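Local structure of nisin biosynthesis protein nisC (Lactococcus lactis subsp. lactis, 2G0D) at residues 109-114 / 152-157; 142-147 / 161-166. The protein catalyses the zinc-dependent closure of the thioether (lanthionine and methyllanthionine) rings of the lantibiotic nisin. All blocks are in the same frame, centred on the assembly; numbering follows the deposited sequence.

Contact 1 (109-114 / 152-157); sequences LNRYIE and DEQYDD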
loop_
_atom_site.group_PDB
_atom_site.type_symbol
_atom_site.label_atom_id
_atom_site.label_comp_id
_atom_site.label_asym_id
_atom_site.label_seq_id
_atom_site.Cartn_x
_atom_site.Cartn_y
_atom_site.Cartn_z
ATOM N N LEU A 109 -2.887 -18.514 8.878
ATOM C CA LEU A 109 -2.302 -17.532 7.961
ATOM C C LEU A 109 -1.035 -16.929 8.545
ATOM O O LEU A 109 -0.029 -16.857 7.869
ATOM C CB LEU A 109 -3.329 -16.459 7.573
ATOM C CG LEU A 109 -4.472 -16.957 6.687
ATOM C CD1 LEU A 109 -5.624 -15.985 6.694
ATOM C CD2 LEU A 109 -3.991 -17.246 5.265
ATOM N N ASN A 110 -1.086 -16.524 9.810
ATOM C CA ASN A 110 0.062 -15.913 10.505
ATOM C C ASN A 110 1.291 -16.823 10.611
ATOM O O ASN A 110 2.425 -16.397 10.368
ATOM C CB ASN A 110 -0.366 -15.436 11.896
ATOM C CG ASN A 110 -1.359 -14.271 11.846
ATOM O OD1 ASN A 110 -1.512 -13.619 10.816
ATOM N ND2 ASN A 110 -2.028 -14.005 12.974
ATOM N N ARG A 111 1.061 -18.086 10.985
ATOM C CA ARG A 111 2.135 -19.070 11.049
ATOM C C ARG A 111 2.703 -19.320 9.658
ATOM O O ARG A 111 3.915 -19.377 9.480
ATOM C CB ARG A 111 1.661 -20.387 11.712
ATOM C CG ARG A 111 1.184 -20.244 13.189
ATOM C CD ARG A 111 1.748 -18.982 13.947
ATOM N NE ARG A 111 1.465 -19.038 15.383
ATOM C CZ ARG A 111 2.378 -19.206 16.344
ATOM N NH1 ARG A 111 3.680 -19.289 16.061
ATOM N NH2 ARG A 111 1.988 -19.278 17.615
ATOM N N TYR A 112 1.846 -19.427 8.652
ATOM C CA TYR A 112 2.367 -19.543 7.300
ATOM C C TYR A 112 3.189 -18.305 6.924
ATOM O O TYR A 112 4.276 -18.429 6.357
ATOM C CB TYR A 112 1.288 -19.858 6.237
ATOM C CG TYR A 112 1.864 -19.706 4.829
ATOM C CD1 TYR A 112 2.710 -20.681 4.265
ATOM C CD2 TYR A 112 1.630 -18.553 4.098
ATOM C CE1 TYR A 112 3.260 -20.498 2.975
ATOM C CE2 TYR A 112 2.173 -18.373 2.839
ATOM C CZ TYR A 112 2.979 -19.320 2.286
ATOM O OH TYR A 112 3.481 -19.060 1.022
ATOM N N ILE A 113 2.679 -17.116 7.255
ATOM C CA ILE A 113 3.390 -15.882 6.939
ATOM C C ILE A 113 4.780 -15.836 7.573
ATOM O O ILE A 113 5.753 -15.497 6.892
ATOM C CB ILE A 113 2.597 -14.602 7.333
ATOM C CG1 ILE A 113 1.369 -14.411 6.424
ATOM C CG2 ILE A 113 3.514 -13.379 7.222
ATOM C CD1 ILE A 113 0.280 -13.449 6.979
ATOM N N GLU A 114 4.864 -16.158 8.868
ATOM C CA GLU A 114 6.134 -16.196 9.573
ATOM C C GLU A 114 7.103 -17.215 8.964
ATOM O O GLU A 114 8.270 -16.893 8.743
ATOM C CB GLU A 114 5.938 -16.493 11.068
ATOM C CG GLU A 114 7.265 -16.633 11.838
ATOM C CD GLU A 114 7.129 -16.393 13.333
ATOM O OE1 GLU A 114 5.998 -16.444 13.878
ATOM O OE2 GLU A 114 8.167 -16.131 13.966
ATOM N N ASP A 152 0.105 -9.457 19.563
ATOM C CA ASP A 152 0.697 -10.664 20.160
ATOM C C ASP A 152 2.230 -10.605 20.115
ATOM O O ASP A 152 2.810 -10.547 19.022
ATOM C CB ASP A 152 0.191 -11.884 19.401
ATOM C CG ASP A 152 0.526 -13.199 20.089
ATOM O OD1 ASP A 152 1.374 -13.232 21.014
ATOM O OD2 ASP A 152 -0.062 -14.217 19.672
ATOM N N GLU A 153 2.879 -10.637 21.292
ATOM C CA GLU A 153 4.347 -10.506 21.374
ATOM C C GLU A 153 5.160 -11.666 20.752
ATOM O O GLU A 153 6.374 -11.539 20.545
ATOM C CB GLU A 153 4.824 -10.178 22.810
ATOM C CG GLU A 153 5.163 -11.362 23.704
ATOM C CD GLU A 153 5.754 -10.928 25.064
ATOM O OE1 GLU A 153 6.886 -11.359 25.419
ATOM O OE2 GLU A 153 5.081 -10.158 25.785
ATOM N N GLN A 154 4.496 -12.775 20.433
ATOM C CA GLN A 154 5.173 -13.899 19.775
ATOM C C GLN A 154 5.712 -13.514 18.376
ATOM O O GLN A 154 6.597 -14.184 17.847
ATOM C CB GLN A 154 4.254 -15.131 19.702
ATOM C CG GLN A 154 3.032 -14.962 18.790
ATOM C CD GLN A 154 2.349 -16.291 18.472
ATOM O OE1 GLN A 154 2.991 -17.220 17.977
ATOM N NE2 GLN A 154 1.052 -16.384 18.741
ATOM N N TYR A 155 5.207 -12.413 17.807
ATOM C CA TYR A 155 5.647 -11.967 16.477
ATOM C C TYR A 155 6.718 -10.870 16.517
ATOM O O TYR A 155 7.122 -10.330 15.478
ATOM C CB TYR A 155 4.450 -11.593 15.629
ATOM C CG TYR A 155 3.504 -12.767 15.420
ATOM C CD1 TYR A 155 3.946 -13.942 14.767
ATOM C CD2 TYR A 155 2.196 -12.731 15.902
ATOM C CE1 TYR A 155 3.093 -15.031 14.582
ATOM C CE2 TYR A 155 1.339 -13.813 15.728
ATOM C CZ TYR A 155 1.796 -14.957 15.063
ATOM O OH TYR A 155 0.952 -16.027 14.872
ATOM N N ASP A 156 7.205 -10.590 17.730
ATOM C CA ASP A 156 8.204 -9.563 17.966
ATOM C C ASP A 156 9.488 -9.901 17.250
ATOM O O ASP A 156 10.092 -9.041 16.591
ATOM C CB ASP A 156 8.437 -9.373 19.474
ATOM C CG ASP A 156 7.305 -8.559 20.149
ATOM O OD1 ASP A 156 6.373 -8.081 19.453
ATOM O OD2 ASP A 156 7.345 -8.401 21.384
ATOM N N ASP A 157 9.879 -11.161 17.336
ATOM C CA ASP A 157 11.108 -11.613 16.704
ATOM C C ASP A 157 11.039 -11.474 15.184
ATOM O O ASP A 157 11.953 -10.919 14.595
ATOM C CB ASP A 157 11.489 -13.040 17.148
ATOM C CG ASP A 157 11.955 -13.091 18.584
ATOM O OD1 ASP A 157 12.651 -12.157 19.032
ATOM O OD2 ASP A 157 11.635 -14.073 19.291
HETATM O O HOH W 1 -1.510 -15.654 15.530
HETATM O O HOH W 2 8.526 -14.188 15.757
HETATM O O HOH W 3 5.827 -16.568 16.567
#
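Tyr155 points its hydroxyl end at Asn110 and Arg111 of helix 100-122 and turns one ring edge to Glu114. The phenol crosses Asn110 at about a right angle, and OH of Tyr155 lies 3.3 Å from CB of Asn110. Water 1 joins the same two residues: it accepts from ND2 of Asn110 and is hydrogen-bonded to OH of Tyr155 at 2.6 Å, lying in the plane of the ring. OD1 of Asn110 is hydrogen-bonded to the hydroxyl of Tyr146, so both ends of the amide have a partner. OE1 of Glu114 approaches CE1 of Tyr155 to 3.3 Å, near the ring plane, where the ring hydrogens carry a slight positive charge that would suit a carboxylate oxygen. CG of Glu114 is anti to the backbone N (chi1 176°) and the chain beyond is extended, carrying the carboxylate out to this edge. Water 2 donates to both OE2 of Glu114 and O of Gln154, bridging helix and turn. CG of Gln154 sits 3.6 Å above the centre of the Tyr155 ring. Gln154 is held by Asp152, whose OD1 takes its backbone N-H in an Asx turn and whose OD2 receives NE2 at 2.6 Å. The tips of Arg111 and Gln154 come too close in the model, and that contact is doubtful. Tyr155 is the N-cap residue of helix 156-168, whose start is thus set against helix 100-122, where Ile113 packs on helix 140-147.

Contact 2 (142-147 / 161-166); sequences GILSYL and LIINFL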
loop_
_atom_site.group_PDB
_atom_site.type_symbol
_atom_site.label_atom_id
_atom_site.label_comp_id
_atom_site.label_asym_id
_atom_site.label_seq_id
_atom_site.Cartn_x
_atom_site.Cartn_y
_atom_site.Cartn_z
ATOM N N GLY A 142 5.146 -4.563 2.721
ATOM C CA GLY A 142 3.706 -4.825 2.727
ATOM C C GLY A 142 3.297 -5.870 3.765
ATOM O O GLY A 142 2.316 -5.693 4.473
ATOM N N ILE A 143 4.060 -6.949 3.865
ATOM C CA ILE A 143 3.807 -7.987 4.885
ATOM C C ILE A 143 3.906 -7.414 6.297
ATOM O O ILE A 143 3.034 -7.675 7.124
ATOM C CB ILE A 143 4.738 -9.209 4.708
ATOM C CG1 ILE A 143 4.318 -10.004 3.468
ATOM C CG2 ILE A 143 4.731 -10.120 5.963
ATOM C CD1 ILE A 143 5.272 -11.193 3.088
ATOM N N LEU A 144 4.947 -6.619 6.553
ATOM C CA LEU A 144 5.138 -5.943 7.846
ATOM C C LEU A 144 3.968 -5.001 8.183
ATOM O O LEU A 144 3.563 -4.874 9.329
ATOM C CB LEU A 144 6.494 -5.219 7.843
ATOM C CG LEU A 144 7.021 -4.543 9.126
ATOM C CD1 LEU A 144 7.023 -5.507 10.329
ATOM C CD2 LEU A 144 8.387 -3.988 8.891
ATOM N N SER A 145 3.403 -4.362 7.170
ATOM C CA SER A 145 2.253 -3.452 7.369
ATOM C C SER A 145 1.124 -4.189 8.084
ATOM O O SER A 145 0.579 -3.697 9.087
ATOM C CB SER A 145 1.742 -2.911 6.034
ATOM O OG SER A 145 0.781 -1.890 6.266
ATOM N N TYR A 146 0.780 -5.367 7.548
ATOM C CA TYR A 146 -0.179 -6.272 8.171
ATOM C C TYR A 146 0.298 -6.763 9.543
ATOM O O TYR A 146 -0.461 -6.682 10.520
ATOM C CB TYR A 146 -0.517 -7.489 7.281
ATOM C CG TYR A 146 -1.226 -8.579 8.076
ATOM C CD1 TYR A 146 -2.569 -8.444 8.446
ATOM C CD2 TYR A 146 -0.547 -9.721 8.484
ATOM C CE1 TYR A 146 -3.212 -9.425 9.212
ATOM C CE2 TYR A 146 -1.176 -10.709 9.262
ATOM C CZ TYR A 146 -2.505 -10.548 9.637
ATOM O OH TYR A 146 -3.137 -11.532 10.391
ATOM N N LEU A 147 1.534 -7.261 9.619
ATOM C CA LEU A 147 2.063 -7.825 10.890
ATOM C C LEU A 147 1.964 -6.862 12.057
ATOM O O LEU A 147 1.600 -7.283 13.148
ATOM C CB LEU A 147 3.500 -8.370 10.743
ATOM C CG LEU A 147 3.640 -9.604 9.827
ATOM C CD1 LEU A 147 5.133 -9.904 9.561
ATOM C CD2 LEU A 147 2.934 -10.834 10.397
ATOM N N LEU A 161 13.281 -9.091 12.774
ATOM C CA LEU A 161 13.978 -9.749 11.670
ATOM C C LEU A 161 13.732 -9.028 10.347
ATOM O O LEU A 161 14.683 -8.766 9.605
ATOM C CB LEU A 161 13.554 -11.229 11.549
ATOM C CG LEU A 161 14.268 -12.079 10.487
ATOM C CD1 LEU A 161 15.640 -12.586 10.993
ATOM C CD2 LEU A 161 13.373 -13.257 10.061
ATOM N N ILE A 162 12.467 -8.725 10.050
ATOM C CA ILE A 162 12.085 -7.951 8.839
ATOM C C ILE A 162 12.652 -6.512 8.876
ATOM O O ILE A 162 13.254 -6.027 7.902
ATOM C CB ILE A 162 10.542 -7.847 8.695
ATOM C CG1 ILE A 162 9.925 -9.206 8.347
ATOM C CG2 ILE A 162 10.145 -6.815 7.664
ATOM C CD1 ILE A 162 8.420 -9.274 8.575
ATOM N N ILE A 163 12.452 -5.835 10.003
ATOM C CA ILE A 163 12.955 -4.464 10.193
ATOM C C ILE A 163 14.472 -4.386 9.965
ATOM O O ILE A 163 14.944 -3.509 9.221
ATOM C CB ILE A 163 12.553 -3.907 11.578
ATOM C CG1 ILE A 163 11.088 -3.440 11.561
ATOM C CG2 ILE A 163 13.476 -2.717 12.037
ATOM C CD1 ILE A 163 10.448 -3.473 12.940
ATOM N N ASN A 164 15.222 -5.310 10.572
ATOM C CA ASN A 164 16.685 -5.341 10.397
ATOM C C ASN A 164 17.074 -5.633 8.954
ATOM O O ASN A 164 17.988 -5.005 8.414
ATOM C CB ASN A 164 17.344 -6.376 11.319
ATOM C CG ASN A 164 17.480 -5.900 12.753
ATOM O OD1 ASN A 164 17.172 -4.755 13.084
ATOM N ND2 ASN A 164 17.945 -6.798 13.626
ATOM N N PHE A 165 16.361 -6.574 8.329
ATOM C CA PHE A 165 16.584 -6.913 6.933
ATOM C C PHE A 165 16.321 -5.742 5.972
ATOM O O PHE A 165 17.136 -5.468 5.078
ATOM C CB PHE A 165 15.752 -8.131 6.546
ATOM C CG PHE A 165 15.808 -8.465 5.084
ATOM C CD1 PHE A 165 16.779 -9.342 4.597
ATOM C CD2 PHE A 165 14.893 -7.907 4.194
ATOM C CE1 PHE A 165 16.827 -9.654 3.238
ATOM C CE2 PHE A 165 14.940 -8.210 2.836
ATOM C CZ PHE A 165 15.903 -9.088 2.364
ATOM N N LEU A 166 15.187 -5.056 6.141
ATOM C CA LEU A 166 14.921 -3.856 5.359
ATOM C C LEU A 166 15.977 -2.746 5.555
ATOM O O LEU A 166 16.520 -2.234 4.570
ATOM C CB LEU A 166 13.492 -3.319 5.611
ATOM C CG LEU A 166 12.304 -4.237 5.259
ATOM C CD1 LEU A 166 10.918 -3.678 5.771
ATOM C CD2 LEU A 166 12.278 -4.568 3.757
#
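Leu144 meets three side chains of helix 156-168 with a single methyl, CD2. Its CG is anti to the backbone N (chi1 -174°), and beyond it CD2 comes within 3.5 Å of CG2 of Ile162. The side chains run past one another in opposite senses, and CG2 of Ile162 is also 4.0 Å from CB of Leu144. The same CD2 of Leu144 reaches CG1 of Ile163 at 3.8 Å, the two side chains crossing at about a right angle. On the next turn of the helix, CD1 of Leu166 approaches CD2 of Leu144 to 4.0 Å. This methyl therefore has Ile162, Ile163 and Leu166 as neighbours, the i, i+1 and i+4 positions of the facing helix. The segments run roughly antiparallel, at 148° between their N-to-C directions, with axes 10.8 Å apart at closest approach. They belong to the all-helical toroid of the lanthionine cyclase fold, and all five touching residues are buried. Helix 208-221 adds to the apolar cluster: Ile214 touches both Leu144 and Leu166, and Ala218 meets Ile163. One turn beyond Leu144, Leu147 approaches the other arm of Ile162. The two side chains cross at a slant, and CD1 of Leu147 meets CD1 of Ile162 at 3.5 Å, closer than usual for two methyls. Ile162 thus divides its branches between two leucines one helical turn apart, giving CG2 to Leu144 and CD1 to Leu147, and it also packs on Val117 of helix 100-122.

In the fold
From the N terminus, helix 100-122 comes first and supplies segment 109-114. The chain then forms helix 140-147, which carries segment 142-147, before the turn at 152-155, part of contact 1, that leads into helix 156-168. Contact 1 closes a loop at the start of that last helix, with 37 residues between its segments; contact 2 closes a shorter one farther along it, with 13. Their segments alternate along the chain, so the loops cross rather than nest. The contact centres lie 11 Å apart and are joined directly by Ile113 packing on Ile143 and Leu147. Together they tie helices 100-122, 140-147 and 156-168 together on one side of the toroid.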